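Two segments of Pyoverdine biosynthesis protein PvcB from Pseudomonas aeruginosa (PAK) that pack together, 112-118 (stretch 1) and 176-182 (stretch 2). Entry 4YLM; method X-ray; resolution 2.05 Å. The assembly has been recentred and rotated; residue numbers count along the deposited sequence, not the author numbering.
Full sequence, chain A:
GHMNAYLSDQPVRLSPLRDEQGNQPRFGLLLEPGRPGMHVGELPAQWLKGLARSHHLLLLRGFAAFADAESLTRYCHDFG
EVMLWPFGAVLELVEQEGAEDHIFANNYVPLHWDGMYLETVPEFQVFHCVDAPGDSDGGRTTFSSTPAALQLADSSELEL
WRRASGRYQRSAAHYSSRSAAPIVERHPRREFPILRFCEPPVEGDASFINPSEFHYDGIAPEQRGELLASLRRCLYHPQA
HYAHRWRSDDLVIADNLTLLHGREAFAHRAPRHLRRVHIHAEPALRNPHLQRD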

# COMPACT_ATOMS: atom_id res chain seq x y z
N HIS A 112 29.67 -3.39 -2.19
CA HIS A 112 29.34 -3.65 -3.58
C HIS A 112 27.82 -3.82 -3.70
O HIS A 112 27.10 -3.61 -2.73
CB HIS A 112 30.08 -4.89 -4.11
CG HIS A 112 29.71 -6.16 -3.41
ND1 HIS A 112 30.06 -6.43 -2.11
CD2 HIS A 112 29.00 -7.24 -3.84
CE1 HIS A 112 29.58 -7.61 -1.75
NE2 HIS A 112 28.93 -8.12 -2.78
N TRP A 113 27.34 -4.16 -4.89
CA TRP A 113 25.92 -4.49 -5.05
C TRP A 113 25.74 -5.86 -5.70
O TRP A 113 26.64 -6.34 -6.38
CB TRP A 113 25.17 -3.39 -5.82
CG TRP A 113 25.45 -3.24 -7.30
CD1 TRP A 113 24.64 -3.65 -8.33
CD2 TRP A 113 26.55 -2.56 -7.92
NE1 TRP A 113 25.18 -3.30 -9.54
CE2 TRP A 113 26.36 -2.63 -9.32
CE3 TRP A 113 27.69 -1.91 -7.43
CZ2 TRP A 113 27.26 -2.08 -10.24
CZ3 TRP A 113 28.59 -1.36 -8.34
CH2 TRP A 113 28.37 -1.45 -9.73
N ASP A 114 24.59 -6.48 -5.48
CA ASP A 114 24.30 -7.79 -6.06
C ASP A 114 23.86 -7.64 -7.50
O ASP A 114 23.15 -6.68 -7.85
CB ASP A 114 23.21 -8.53 -5.27
CG ASP A 114 23.75 -9.18 -4.02
OD1 ASP A 114 24.98 -9.10 -3.79
OD2 ASP A 114 22.95 -9.79 -3.26
N GLY A 115 24.29 -8.58 -8.34
CA GLY A 115 23.88 -8.60 -9.73
C GLY A 115 24.79 -7.85 -10.69
O GLY A 115 24.47 -7.73 -11.87
N MET A 116 25.91 -7.35 -10.19
CA MET A 116 26.85 -6.57 -11.00
C MET A 116 27.20 -7.25 -12.32
O MET A 116 27.33 -6.59 -13.35
CB MET A 116 28.16 -6.36 -10.24
CG MET A 116 28.07 -5.59 -8.95
SD MET A 116 29.71 -5.54 -8.19
CE MET A 116 30.67 -5.00 -9.62
N TYR A 117 27.38 -8.56 -12.26
CA TYR A 117 27.86 -9.33 -13.41
C TYR A 117 26.77 -10.20 -13.99
O TYR A 117 27.05 -11.14 -14.73
CB TYR A 117 29.03 -10.23 -13.01
CG TYR A 117 30.26 -9.50 -12.55
CD1 TYR A 117 31.01 -8.73 -13.43
CD2 TYR A 117 30.69 -9.60 -11.23
CE1 TYR A 117 32.14 -8.06 -13.00
CE2 TYR A 117 31.83 -8.93 -10.80
CZ TYR A 117 32.54 -8.17 -11.69
OH TYR A 117 33.67 -7.50 -11.27
N LEU A 118 25.52 -9.92 -13.63
CA LEU A 118 24.40 -10.75 -14.06
C LEU A 118 23.63 -10.09 -15.19
O LEU A 118 23.78 -8.89 -15.43
CB LEU A 118 23.47 -11.05 -12.89
CG LEU A 118 24.05 -11.74 -11.66
CD1 LEU A 118 22.94 -12.02 -10.66
CD2 LEU A 118 24.78 -13.02 -12.02
N SER A 176 35.62 -14.11 -19.06
CA SER A 176 35.29 -13.58 -17.74
C SER A 176 34.34 -12.38 -17.83
O SER A 176 34.39 -11.60 -18.78
CB SER A 176 36.56 -13.19 -16.98
N SER A 177 33.47 -12.25 -16.83
CA SER A 177 32.46 -11.18 -16.81
C SER A 177 33.08 -9.80 -16.55
O SER A 177 34.00 -9.66 -15.75
CB SER A 177 31.39 -11.48 -15.76
OG SER A 177 30.72 -12.70 -16.04
N ARG A 178 32.55 -8.79 -17.24
CA ARG A 178 32.99 -7.42 -17.02
C ARG A 178 31.79 -6.49 -16.82
O ARG A 178 30.74 -6.71 -17.40
CB ARG A 178 33.83 -6.93 -18.20
CG ARG A 178 35.19 -7.60 -18.32
CD ARG A 178 35.97 -7.06 -19.52
NE ARG A 178 35.23 -7.21 -20.78
CZ ARG A 178 34.51 -6.24 -21.34
NH1 ARG A 178 34.43 -5.05 -20.77
NH2 ARG A 178 33.88 -6.47 -22.49
N SER A 179 31.97 -5.45 -16.02
CA SER A 179 30.88 -4.55 -15.71
C SER A 179 31.40 -3.13 -15.49
O SER A 179 32.46 -2.94 -14.89
CB SER A 179 30.13 -5.05 -14.46
OG SER A 179 29.06 -4.19 -14.12
N ALA A 180 30.67 -2.14 -16.01
CA ALA A 180 31.08 -0.75 -15.86
C ALA A 180 29.90 0.15 -15.51
O ALA A 180 28.85 0.07 -16.14
CB ALA A 180 31.76 -0.25 -17.14
N ALA A 181 30.10 1.03 -14.53
CA ALA A 181 29.05 1.93 -14.07
C ALA A 181 29.61 3.27 -13.64
O ALA A 181 30.65 3.33 -12.97
CB ALA A 181 28.29 1.28 -12.91
N PRO A 182 28.92 4.36 -13.99
CA PRO A 182 29.32 5.64 -13.39
C PRO A 182 29.24 5.51 -11.88
O PRO A 182 28.39 4.77 -11.37
CB PRO A 182 28.23 6.61 -13.88
CG PRO A 182 27.58 5.94 -15.05
CD PRO A 182 27.70 4.47 -14.81

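A strand often meets a loop through alternate residues, and this small contact in PvcB, burying 264 Å² in all, is a compact example. Residues 178-182 are extended, so successive side chains point to opposite sides: the CA-to-CB bonds of Ser-179 and Ala-181 point toward the other segment, as does that of Ser-177 just before the strand, while those of Arg-178 and Ala-180 point away. Facing them is an irregular stretch shaped by a type I turn from Gly-115 to Leu-118, closed by a hydrogen bond from Leu-118 N to Gly-115 O (3.0 Å). Gly-115 has phi/psi of 91/5°, where a CB would be jammed against the carbonyl oxygen of Asp-114, so the backbone itself calls for glycine.

The turn's own bond uses Gly-115 O, and the next carbonyl, Met-116 O, accepts one from the strand. Ser-179, with chi1 at 180° (t), places its hydroxyl there, and OG donates to Met-116 O at 3.1 Å. This is the sole hydrogen bond between the segments, and it gives a buried polar group a partner.

Tyr-117 contributes most of the surface on its side. Its CA-to-CB bond points sideways, but chi1 of -64° (m) and chi2 of -67° carry the ring nearer the strand, where CD1 lies 3.6 Å from Ser-177 CB and CE1 lies 3.9 Å from Ser-179 CB. The two serines thus serve the ring through their methylene carbons, and Ser-179 combines this packing with its polar bond. Between the two serines, Arg-178 meets the ring with its backbone N, 4.1 Å from Tyr-117 CD1; its CA-to-CB bond points away and the residue is exposed.

Farther along the strand, Trp-113 adopts chi1 of 71° (p) and chi2 of 103°, bringing CH2 within 4.2 Å of Ala-181 CB. The small methyl meets the large indole obliquely, in a purely apolar contact.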